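Local atomic coordinates of ribonucleoside-diphosphate reductase subunit beta (Clostridium botulinum, PDB entry 6ZJK), a protein that probably forms the radical-generating, diiron-binding R2 subunit of a class I ribonucleotide reductase, the enzyme that reduces ribonucleoside diphosphates to their deoxy forms. Residues F212-T217 with N289-L294; I230-N235 with D332-L337; E300-Y305 with H326-I331. One frame throughout, in Å; residues are numbered along the deposited sequence.

Contact 1 (F212-T217 with N289-L294)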
loop_
_atom_site.group_PDB
_atom_site.type_symbol
_atom_site.label_atom_id
_atom_site.label_comp_id
_atom_site.label_asym_id
_atom_site.label_seq_id
_atom_site.Cartn_x
_atom_site.Cartn_y
_atom_site.Cartn_z
ATOM N N PHE A 212 -6.980 22.200 -5.000
ATOM C CA PHE A 212 -6.408 22.275 -6.318
ATOM C C PHE A 212 -6.694 23.608 -6.966
ATOM O O PHE A 212 -5.880 24.133 -7.634
ATOM C CB PHE A 212 -6.855 21.174 -7.310
ATOM C CG PHE A 212 -6.647 19.768 -6.860
ATOM C CD1 PHE A 212 -5.488 19.373 -6.268
ATOM C CD2 PHE A 212 -7.622 18.836 -7.049
ATOM C CE1 PHE A 212 -5.313 18.087 -5.831
ATOM C CE2 PHE A 212 -7.471 17.551 -6.625
ATOM C CZ PHE A 212 -6.298 17.178 -6.015
ATOM N N SER A 213 -7.883 24.144 -6.795
ATOM C CA SER A 213 -8.206 25.396 -7.473
ATOM C C SER A 213 -7.316 26.546 -7.015
ATOM O O SER A 213 -7.131 27.506 -7.775
ATOM C CB SER A 213 -9.693 25.750 -7.291
ATOM O OG SER A 213 -10.006 26.092 -5.952
ATOM N N PHE A 214 -6.741 26.474 -5.804
ATOM C CA PHE A 214 -5.811 27.519 -5.375
ATOM C C PHE A 214 -4.522 27.480 -6.191
ATOM O O PHE A 214 -4.077 28.512 -6.718
ATOM C CB PHE A 214 -5.500 27.401 -3.878
ATOM C CG PHE A 214 -4.390 28.335 -3.417
ATOM C CD1 PHE A 214 -4.640 29.694 -3.270
ATOM C CD2 PHE A 214 -3.114 27.859 -3.136
ATOM C CE1 PHE A 214 -3.635 30.571 -2.867
ATOM C CE2 PHE A 214 -2.090 28.724 -2.729
ATOM C CZ PHE A 214 -2.357 30.080 -2.598
ATOM N N PHE A 215 -3.904 26.294 -6.298
ATOM C CA PHE A 215 -2.626 26.183 -6.992
ATOM C C PHE A 215 -2.780 26.448 -8.480
ATOM O O PHE A 215 -1.922 27.109 -9.081
ATOM C CB PHE A 215 -2.000 24.811 -6.705
ATOM C CG PHE A 215 -1.665 24.642 -5.263
ATOM C CD1 PHE A 215 -0.550 25.269 -4.728
ATOM C CD2 PHE A 215 -2.520 23.953 -4.415
ATOM C CE1 PHE A 215 -0.262 25.164 -3.371
ATOM C CE2 PHE A 215 -2.246 23.844 -3.066
ATOM C CZ PHE A 215 -1.114 24.450 -2.540
ATOM N N TYR A 216 -3.912 26.021 -9.077
ATOM C CA TYR A 216 -4.173 26.366 -10.470
ATOM C C TYR A 216 -4.388 27.870 -10.638
ATOM O O TYR A 216 -3.957 28.451 -11.641
ATOM C CB TYR A 216 -5.391 25.594 -11.007
ATOM C CG TYR A 216 -5.238 24.069 -10.980
ATOM C CD1 TYR A 216 -3.974 23.472 -10.893
ATOM C CD2 TYR A 216 -6.355 23.231 -11.060
ATOM C CE1 TYR A 216 -3.822 22.086 -10.846
ATOM C CE2 TYR A 216 -6.213 21.819 -11.029
ATOM C CZ TYR A 216 -4.951 21.254 -10.930
ATOM O OH TYR A 216 -4.805 19.859 -10.901
ATOM N N THR A 217 -5.050 28.515 -9.668
ATOM C CA THR A 217 -5.236 29.964 -9.752
ATOM C C THR A 217 -3.900 30.695 -9.679
ATOM O O THR A 217 -3.708 31.693 -10.380
ATOM C CB THR A 217 -6.195 30.468 -8.667
ATOM O OG1 THR A 217 -7.520 29.975 -8.930
ATOM C CG2 THR A 217 -6.249 31.990 -8.651
ATOM N N ASN A 289 -9.945 37.251 0.371
ATOM C CA ASN A 289 -10.083 38.187 -0.724
ATOM C C ASN A 289 -8.788 38.820 -1.133
ATOM O O ASN A 289 -8.754 39.902 -1.594
ATOM C CB ASN A 289 -11.160 39.250 -0.466
ATOM C CG ASN A 289 -12.546 38.654 -0.365
ATOM O OD1 ASN A 289 -13.018 38.008 -1.268
ATOM N ND2 ASN A 289 -13.164 38.826 0.756
ATOM N N GLU A 290 -7.711 38.099 -1.003
ATOM C CA GLU A 290 -6.445 38.659 -1.438
ATOM C C GLU A 290 -5.769 37.813 -2.505
ATOM O O GLU A 290 -4.648 38.145 -2.910
ATOM C CB GLU A 290 -5.484 38.847 -0.261
ATOM C CG GLU A 290 -6.022 39.754 0.834
ATOM C CD GLU A 290 -5.020 40.031 1.908
ATOM O OE1 GLU A 290 -3.888 40.405 1.561
ATOM O OE2 GLU A 290 -5.337 39.778 3.096
ATOM N N ILE A 291 -6.439 36.785 -3.024
ATOM C CA ILE A 291 -5.925 36.010 -4.149
ATOM C C ILE A 291 -6.672 36.441 -5.407
ATOM O O ILE A 291 -7.898 36.267 -5.512
ATOM C CB ILE A 291 -6.047 34.494 -3.915
ATOM C CG1 ILE A 291 -5.459 34.116 -2.561
ATOM C CG2 ILE A 291 -5.321 33.727 -5.006
ATOM C CD1 ILE A 291 -4.033 34.598 -2.382
ATOM N N LEU A 292 -5.920 36.973 -6.369
ATOM C CA LEU A 292 -6.491 37.449 -7.622
ATOM C C LEU A 292 -7.120 36.304 -8.421
ATOM O O LEU A 292 -6.488 35.269 -8.652
ATOM C CB LEU A 292 -5.383 38.109 -8.435
ATOM C CG LEU A 292 -5.742 38.717 -9.780
ATOM C CD1 LEU A 292 -6.305 40.126 -9.574
ATOM C CD2 LEU A 292 -4.507 38.731 -10.671
ATOM N N GLY A 293 -8.365 36.503 -8.864
ATOM C CA GLY A 293 -9.076 35.458 -9.588
ATOM C C GLY A 293 -9.968 34.587 -8.734
ATOM O O GLY A 293 -10.721 33.775 -9.280
ATOM N N LEU A 294 -9.900 34.720 -7.413
ATOM C CA LEU A 294 -10.810 34.078 -6.473
ATOM C C LEU A 294 -11.532 35.136 -5.646
ATOM O O LEU A 294 -10.976 36.207 -5.357
ATOM C CB LEU A 294 -10.074 33.123 -5.539
ATOM C CG LEU A 294 -9.430 31.852 -6.116
ATOM C CD1 LEU A 294 -8.633 31.167 -5.052
ATOM C CD2 LEU A 294 -10.494 30.892 -6.642
HETATM O O HOH W 1 -9.134 31.704 -10.493
#
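Thr-217 meets Ile-291, Leu-292 and Leu-294 with both branches of its side chain. Its CB points at the 289-294 loop, and the two branches part there. The methyl CG2 lies anti to the backbone N of Thr-217. It touches the carbonyl O of Leu-292 at 3.3 Å. CG2 also packs against CG2 of Ile-291 and CG of Leu-294. The hydroxyl branch sits beside the backbone N (chi1 -68°), which turns it back to its own helix. There Thr-217 OG1 donates to the carbonyl O of Ser-213 at 2.8 Å. That oxygen also accepts the backbone N-H of Thr-217, and the two donors reach it from opposite faces of the carbonyl plane. With its proton spent in the helix, Thr-217 OG1 accepts from a water at 2.8 Å. The same water donates to Gly-293 O at 2.9 Å and so bridges the helix and the loop. CD2 of Leu-294 packs against the hydroxyl, 3.9 Å from Thr-217 OG1.

One turn back, Phe-214 meets the loop with its ring edge. Its CE1 is 4.0 Å from CG1 of Ile-291, which lies near the ring plane. The two side chains cross at about a right angle. Ala-95 and Ile-99 of helix 90-118 also pack on Phe-214.

Ile-291 to Leu-294 form a type II beta turn, with Gly-293 at its third position. In the helical R2 fold, whose modelled chain has no strand, this turn packs the connection between helices 262-287 and 296-313 on helix 190-220.

Contact 2 (I230-N235 with D332-L337)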
loop_
_atom_site.group_PDB
_atom_site.type_symbol
_atom_site.label_atom_id
_atom_site.label_comp_id
_atom_site.label_asym_id
_atom_site.label_seq_id
_atom_site.Cartn_x
_atom_site.Cartn_y
_atom_site.Cartn_z
ATOM N N ILE A 230 2.877 19.351 -10.282
ATOM C CA ILE A 230 2.729 18.291 -9.286
ATOM C C ILE A 230 1.253 18.093 -8.922
ATOM O O ILE A 230 0.777 16.954 -8.845
ATOM C CB ILE A 230 3.589 18.588 -8.043
ATOM C CG1 ILE A 230 5.069 18.422 -8.384
ATOM C CG2 ILE A 230 3.232 17.668 -6.890
ATOM C CD1 ILE A 230 6.038 18.783 -7.219
ATOM N N PHE A 231 0.488 19.190 -8.738
ATOM C CA PHE A 231 -0.904 19.010 -8.338
ATOM C C PHE A 231 -1.764 18.418 -9.458
ATOM O O PHE A 231 -2.762 17.764 -9.158
ATOM C CB PHE A 231 -1.506 20.323 -7.793
ATOM C CG PHE A 231 -1.191 20.534 -6.331
ATOM C CD1 PHE A 231 -1.897 19.829 -5.355
ATOM C CD2 PHE A 231 -0.126 21.349 -5.933
ATOM C CE1 PHE A 231 -1.574 19.958 -3.992
ATOM C CE2 PHE A 231 0.206 21.498 -4.567
ATOM C CZ PHE A 231 -0.517 20.799 -3.600
ATOM N N LYS A 232 -1.405 18.610 -10.732
ATOM C CA LYS A 232 -2.120 17.919 -11.804
ATOM C C LYS A 232 -1.948 16.408 -11.700
ATOM O O LYS A 232 -2.880 15.648 -11.997
ATOM C CB LYS A 232 -1.649 18.403 -13.175
ATOM C CG LYS A 232 -2.060 19.831 -13.521
ATOM C CD LYS A 232 -1.419 20.239 -14.833
ATOM C CE LYS A 232 -1.762 21.657 -15.208
ATOM N NZ LYS A 232 -1.236 22.030 -16.556
ATOM N N TYR A 233 -0.754 15.944 -11.303
ATOM C CA TYR A 233 -0.565 14.504 -11.156
ATOM C C TYR A 233 -1.386 13.959 -9.997
ATOM O O TYR A 233 -2.000 12.886 -10.105
ATOM C CB TYR A 233 0.923 14.177 -10.969
ATOM C CG TYR A 233 1.691 14.145 -12.262
ATOM C CD1 TYR A 233 1.713 12.987 -13.050
ATOM C CD2 TYR A 233 2.381 15.258 -12.710
ATOM C CE1 TYR A 233 2.411 12.947 -14.238
ATOM C CE2 TYR A 233 3.094 15.228 -13.898
ATOM C CZ TYR A 233 3.112 14.064 -14.655
ATOM O OH TYR A 233 3.813 14.030 -15.842
ATOM N N ILE A 234 -1.465 14.719 -8.947
ATOM C CA ILE A 234 -2.230 14.321 -7.811
ATOM C C ILE A 234 -3.710 14.288 -8.183
ATOM O O ILE A 234 -4.397 13.439 -7.776
ATOM C CB ILE A 234 -2.037 15.270 -6.653
ATOM C CG1 ILE A 234 -0.568 15.334 -6.225
ATOM C CG2 ILE A 234 -2.842 14.864 -5.470
ATOM C CD1 ILE A 234 -0.381 16.008 -4.913
ATOM N N ASN A 235 -4.154 15.276 -8.941
ATOM C CA ASN A 235 -5.531 15.405 -9.403
ATOM C C ASN A 235 -5.862 14.146 -10.217
ATOM O O ASN A 235 -6.795 13.547 -9.949
ATOM C CB ASN A 235 -5.678 16.657 -10.245
ATOM C CG ASN A 235 -7.115 17.154 -10.366
ATOM O OD1 ASN A 235 -8.064 16.460 -10.132
ATOM N ND2 ASN A 235 -7.224 18.389 -10.715
ATOM N N ASP A 332 -11.179 22.805 -16.014
ATOM C CA ASP A 332 -11.222 21.448 -16.553
ATOM C C ASP A 332 -10.120 21.225 -17.578
ATOM O O ASP A 332 -9.393 20.229 -17.513
ATOM C CB ASP A 332 -12.600 21.158 -17.153
ATOM C CG ASP A 332 -13.674 21.097 -16.093
ATOM O OD1 ASP A 332 -13.313 21.217 -14.894
ATOM O OD2 ASP A 332 -14.857 20.893 -16.436
ATOM N N GLY A 333 -9.948 22.168 -18.505
ATOM C CA GLY A 333 -8.867 22.048 -19.469
ATOM C C GLY A 333 -7.508 22.303 -18.834
ATOM O O GLY A 333 -6.516 21.667 -19.198
ATOM N N PHE A 334 -7.448 23.229 -17.871
ATOM C CA PHE A 334 -6.176 23.594 -17.256
ATOM C C PHE A 334 -5.566 22.428 -16.481
ATOM O O PHE A 334 -4.354 22.214 -16.530
ATOM C CB PHE A 334 -6.369 24.803 -16.336
ATOM C CG PHE A 334 -5.081 25.430 -15.884
ATOM C CD1 PHE A 334 -4.436 24.977 -14.739
ATOM C CD2 PHE A 334 -4.523 26.486 -16.597
ATOM C CE1 PHE A 334 -3.242 25.558 -14.316
ATOM C CE2 PHE A 334 -3.325 27.064 -16.187
ATOM C CZ PHE A 334 -2.694 26.613 -15.037
ATOM N N SER A 335 -6.390 21.656 -15.772
ATOM C CA SER A 335 -5.906 20.580 -14.915
ATOM C C SER A 335 -5.363 19.377 -15.686
ATOM O O SER A 335 -4.776 18.484 -15.065
ATOM C CB SER A 335 -7.033 20.130 -13.989
ATOM O OG SER A 335 -8.066 19.476 -14.733
ATOM N N LYS A 336 -5.532 19.332 -17.005
ATOM C CA LYS A 336 -5.141 18.167 -17.789
ATOM C C LYS A 336 -3.650 18.176 -18.103
ATOM O O LYS A 336 -3.007 19.226 -18.144
ATOM C CB LYS A 336 -5.934 18.112 -19.093
ATOM C CG LYS A 336 -7.088 17.144 -19.075
ATOM C CD LYS A 336 -8.000 17.364 -17.878
ATOM C CE LYS A 336 -9.256 16.490 -17.948
ATOM N NZ LYS A 336 -10.212 16.850 -16.858
ATOM N N LEU A 337 -3.094 16.980 -18.284
ATOM C CA LEU A 337 -1.690 16.835 -18.648
ATOM C C LEU A 337 -1.509 16.715 -20.159
ATOM O O LEU A 337 -0.706 17.442 -20.752
ATOM C CB LEU A 337 -1.079 15.624 -17.942
ATOM C CG LEU A 337 -0.921 15.840 -16.437
ATOM C CD1 LEU A 337 -0.818 14.523 -15.692
ATOM C CD2 LEU A 337 0.278 16.744 -16.142
HETATM O O HOH W 2 -4.808 16.203 -13.918
#
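Lys-232 lays its aliphatic chain across the backbone of Phe-334, Ser-335 and Lys-336. Three kinds of interaction join helix 225-255 to the end of the modelled chain.

The first is van der Waals packing. The lysine methylenes lie along backbone carbonyl oxygens, with Lys-232 CG 3.4 Å from Ser-335 O. Asn-235 ND2 packs near Ser-335 CB. That amide is held by a hydrogen bond to Tyr-216 OH, and its side chain is about 9 Å from a bound iron. The apolar pairs centre on Leu-337. Lys-232 CB is 3.9 Å from Leu-337 CD2. Leu-337 CD1 stands almost over the centre of the Tyr-233 ring, 3.9 Å from the centroid and 13° off the normal. This is a CH-pi contact. The two side chains cross at about a right angle, and Trp-71 stacks with the Tyr-233 ring.

The second kind involves charge. The lysine chain is extended beyond CG, which carries NZ to Phe-334. NZ lies 4.9 Å from the ring centroid and 21° off its normal, a cation-pi contact over the face. Lys-232 NZ is also 3.1 Å from Phe-334 O.

The third is a water bridge between backbones. One water donates to Lys-232 O at 2.8 Å and to Ser-335 O at 2.6 Å.

Helix 225-255 supplies iron ligands Glu-238 and His-241 further along. Ile-234 packs on helix 124-151, while Phe-231 packs on helix 190-220. The short helix 330-334 and the residues after it lie across helix 225-255 at Lys-232, Tyr-233 and Asn-235, at the protein surface.

Contact 3 (E300-Y305 with H326-I331); sequences ERYIKY and HPMEWI
Tyr-305 and His-326 form an offset stack. Their ring planes are 29° apart and their centroids 4.6 Å. With Tyr-305 CG anti to the backbone N (chi1 168°), the ring swings over His-326. Tyr-305 CE2 lies over one face of the imidazole, and the CA of His-326 lies over a face of the tyrosine ring, 3.9 Å from its centroid. Tyr-302 meets the same histidine rim to rim, the two rings nearly parallel, with Tyr-302 CE1 3.6 Å from His-326 CE1. A water links Tyr-302 OH and His-326 NE2.

The three rings make an aromatic cluster between helix 296-313 and the segment leading into helix 330-334. In one of its two modelled conformers Met-328 makes a Met-aromatic contact, its SD over a face of the Tyr-302 ring, 4.1 Å from the centroid. The backbone N of Met-328 donates to His-326 ND1 at 3.1 Å, tilted 30° from the imidazole plane, and probably helps fix the ring's rotation.

Pro-327 packs on the helix surface, CG 3.7 Å from Tyr-302 CA and CD by the Tyr-305 ring. The Ile-331 and Tyr-302 side chains come from opposite directions, Ile-331 CD1 3.9 Å from Tyr-302 OH.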
loop_
_atom_site.group_PDB
_atom_site.type_symbol
_atom_site.label_atom_id
_atom_site.label_comp_id
_atom_site.label_asym_id
_atom_site.label_seq_id
_atom_site.Cartn_x
_atom_site.Cartn_y
_atom_site.Cartn_z
ATOM N N GLU A 300 -17.874 29.838 -3.195
ATOM C CA GLU A 300 -19.141 29.295 -2.756
ATOM C C GLU A 300 -19.794 28.523 -3.853
ATOM O O GLU A 300 -20.173 27.429 -3.694
ATOM C CB GLU A 300 -20.076 30.422 -2.381
ATOM C CG GLU A 300 -21.276 30.026 -1.561
ATOM C CD GLU A 300 -22.494 30.958 -1.717
ATOM O OE1 GLU A 300 -22.365 32.024 -2.300
ATOM O OE2 GLU A 300 -23.590 30.623 -1.239
ATOM N N ARG A 301 -19.880 29.128 -4.992
ATOM C CA ARG A 301 -20.532 28.511 -6.139
ATOM C C ARG A 301 -19.756 27.297 -6.646
ATOM O O ARG A 301 -20.358 26.291 -7.039
ATOM C CB ARG A 301 -20.714 29.566 -7.238
ATOM C CG ARG A 301 -21.715 30.701 -6.887
ATOM C CD ARG A 301 -21.949 31.670 -8.074
ATOM N NE ARG A 301 -22.163 30.918 -9.307
ATOM C CZ ARG A 301 -23.337 30.566 -9.823
ATOM N NH1 ARG A 301 -24.482 30.928 -9.243
ATOM N NH2 ARG A 301 -23.354 29.848 -10.946
ATOM N N TYR A 302 -18.424 27.339 -6.607
ATOM C CA TYR A 302 -17.662 26.214 -7.144
ATOM C C TYR A 302 -17.847 24.969 -6.286
ATOM O O TYR A 302 -18.143 23.888 -6.808
ATOM C CB TYR A 302 -16.181 26.572 -7.275
ATOM C CG TYR A 302 -15.331 25.471 -7.873
ATOM C CD1 TYR A 302 -15.714 24.811 -9.041
ATOM C CD2 TYR A 302 -14.120 25.099 -7.276
ATOM C CE1 TYR A 302 -14.925 23.803 -9.584
ATOM C CE2 TYR A 302 -13.331 24.095 -7.811
ATOM C CZ TYR A 302 -13.735 23.451 -8.961
ATOM O OH TYR A 302 -12.935 22.459 -9.480
ATOM N N ILE A 303 -17.724 25.110 -4.965
ATOM C CA ILE A 303 -17.853 23.957 -4.082
ATOM C C ILE A 303 -19.248 23.347 -4.186
ATOM O O ILE A 303 -19.396 22.121 -4.261
ATOM C CB ILE A 303 -17.521 24.350 -2.629
ATOM C CG1 ILE A 303 -16.125 24.994 -2.532
ATOM C CG2 ILE A 303 -17.599 23.131 -1.725
ATOM C CD1 ILE A 303 -15.035 24.154 -3.125
ATOM N N LYS A 304 -20.290 24.192 -4.218
ATOM C CA LYS A 304 -21.655 23.686 -4.311
ATOM C C LYS A 304 -21.870 22.945 -5.622
ATOM O O LYS A 304 -22.544 21.910 -5.652
ATOM C CB LYS A 304 -22.671 24.830 -4.149
ATOM C CG LYS A 304 -22.805 25.328 -2.715
ATOM C CD LYS A 304 -23.870 26.428 -2.531
ATOM C CE LYS A 304 -23.891 26.940 -1.078
ATOM N NZ LYS A 304 -24.824 28.101 -0.839
ATOM N N TYR A 305 -21.336 23.486 -6.722
ATOM C CA TYR A 305 -21.443 22.820 -8.018
ATOM C C TYR A 305 -20.799 21.438 -7.976
ATOM O O TYR A 305 -21.318 20.480 -8.560
ATOM C CB TYR A 305 -20.798 23.685 -9.105
ATOM C CG TYR A 305 -20.584 22.981 -10.435
ATOM C CD1 TYR A 305 -21.607 22.874 -11.376
ATOM C CD2 TYR A 305 -19.352 22.420 -10.743
ATOM C CE1 TYR A 305 -21.394 22.232 -12.587
ATOM C CE2 TYR A 305 -19.128 21.776 -11.944
ATOM C CZ TYR A 305 -20.148 21.677 -12.861
ATOM O OH TYR A 305 -19.905 21.023 -14.055
ATOM N N HIS A 326 -21.206 25.458 -14.637
ATOM C CA HIS A 326 -19.879 25.401 -14.047
ATOM C C HIS A 326 -19.352 26.820 -13.886
ATOM O O HIS A 326 -19.181 27.524 -14.888
ATOM C CB HIS A 326 -18.966 24.565 -14.941
ATOM C CG HIS A 326 -17.671 24.186 -14.308
ATOM N ND1 HIS A 326 -17.052 24.957 -13.347
ATOM C CD2 HIS A 326 -16.862 23.123 -14.518
ATOM C CE1 HIS A 326 -15.918 24.380 -12.988
ATOM N NE2 HIS A 326 -15.780 23.267 -13.685
ATOM N N PRO A 327 -19.076 27.279 -12.664
ATOM C CA PRO A 327 -18.691 28.684 -12.476
ATOM C C PRO A 327 -17.231 28.987 -12.778
ATOM O O PRO A 327 -16.879 30.171 -12.878
ATOM C CB PRO A 327 -19.013 28.933 -10.995
ATOM C CG PRO A 327 -18.855 27.581 -10.364
ATOM C CD PRO A 327 -19.257 26.567 -11.388
ATOM N N MET A 328 -16.372 27.970 -12.920
ATOM C CA MET A 328 -14.954 28.152 -13.227
ATOM C C MET A 328 -14.543 27.157 -14.314
ATOM O O MET A 328 -13.678 26.309 -14.114
ATOM C CB MET A 328 -14.069 27.936 -12.000
ATOM C CG MET A 328 -14.441 28.701 -10.753
ATOM S SD MET A 328 -13.288 28.280 -9.429
ATOM C CE MET A 328 -11.745 28.900 -10.099
ATOM N N GLU A 329 -15.160 27.256 -15.491
ATOM C CA GLU A 329 -15.013 26.225 -16.519
ATOM C C GLU A 329 -13.563 26.021 -16.968
ATOM O O GLU A 329 -13.224 24.928 -17.448
ATOM C CB GLU A 329 -15.924 26.530 -17.710
ATOM C CG GLU A 329 -15.988 25.346 -18.641
ATOM C CD GLU A 329 -17.332 25.174 -19.299
ATOM O OE1 GLU A 329 -18.332 25.717 -18.771
ATOM O OE2 GLU A 329 -17.386 24.455 -20.321
ATOM N N TRP A 330 -12.743 27.075 -16.884
ATOM C CA TRP A 330 -11.367 26.991 -17.363
ATOM C C TRP A 330 -10.562 25.920 -16.643
ATOM O O TRP A 330 -9.583 25.426 -17.207
ATOM C CB TRP A 330 -10.664 28.345 -17.201
ATOM C CG TRP A 330 -10.538 28.783 -15.764
ATOM C CD1 TRP A 330 -11.423 29.562 -15.056
ATOM C CD2 TRP A 330 -9.466 28.471 -14.859
ATOM N NE1 TRP A 330 -10.963 29.744 -13.767
ATOM C CE2 TRP A 330 -9.767 29.087 -13.623
ATOM C CE3 TRP A 330 -8.290 27.721 -14.970
ATOM C CZ2 TRP A 330 -8.927 28.986 -12.509
ATOM C CZ3 TRP A 330 -7.444 27.625 -13.851
ATOM C CH2 TRP A 330 -7.775 28.248 -12.643
ATOM N N ILE A 331 -10.956 25.541 -15.423
ATOM C CA ILE A 331 -10.198 24.572 -14.627
ATOM C C ILE A 331 -10.109 23.216 -15.327
ATOM O O ILE A 331 -9.093 22.509 -15.221
ATOM C CB ILE A 331 -10.830 24.427 -13.231
ATOM C CG1 ILE A 331 -10.476 25.610 -12.344
ATOM C CG2 ILE A 331 -10.317 23.187 -12.529
ATOM C CD1 ILE A 331 -11.046 25.475 -10.950
HETATM O O HOH W 3 -13.667 21.344 -12.330
#

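Contact 1 is buried, contact 3 partly buried, and contact 2 lies at the surface. Contacts 2 and 3 both use helix 330-334 and its flanks. The residues leading into it meet helix 296-313, and those at and after its end meet helix 225-255. Contact 1 joins them through helix 190-220. The Tyr-216 to Asn-235 link ties it to contact 2. Tyr-216 also packs on Trp-330 of contact 3, and Ser-213 on Ile-331 and Tyr-302. The chemistry changes with place. Methyl groups and a ring edge meet in contact 1, aromatic rings and sulfur in contact 3, a lysine chain with cation-pi and CH-pi contacts in contact 2. Each has a bridging water, and none shows a clear direct hydrogen bond between its segments.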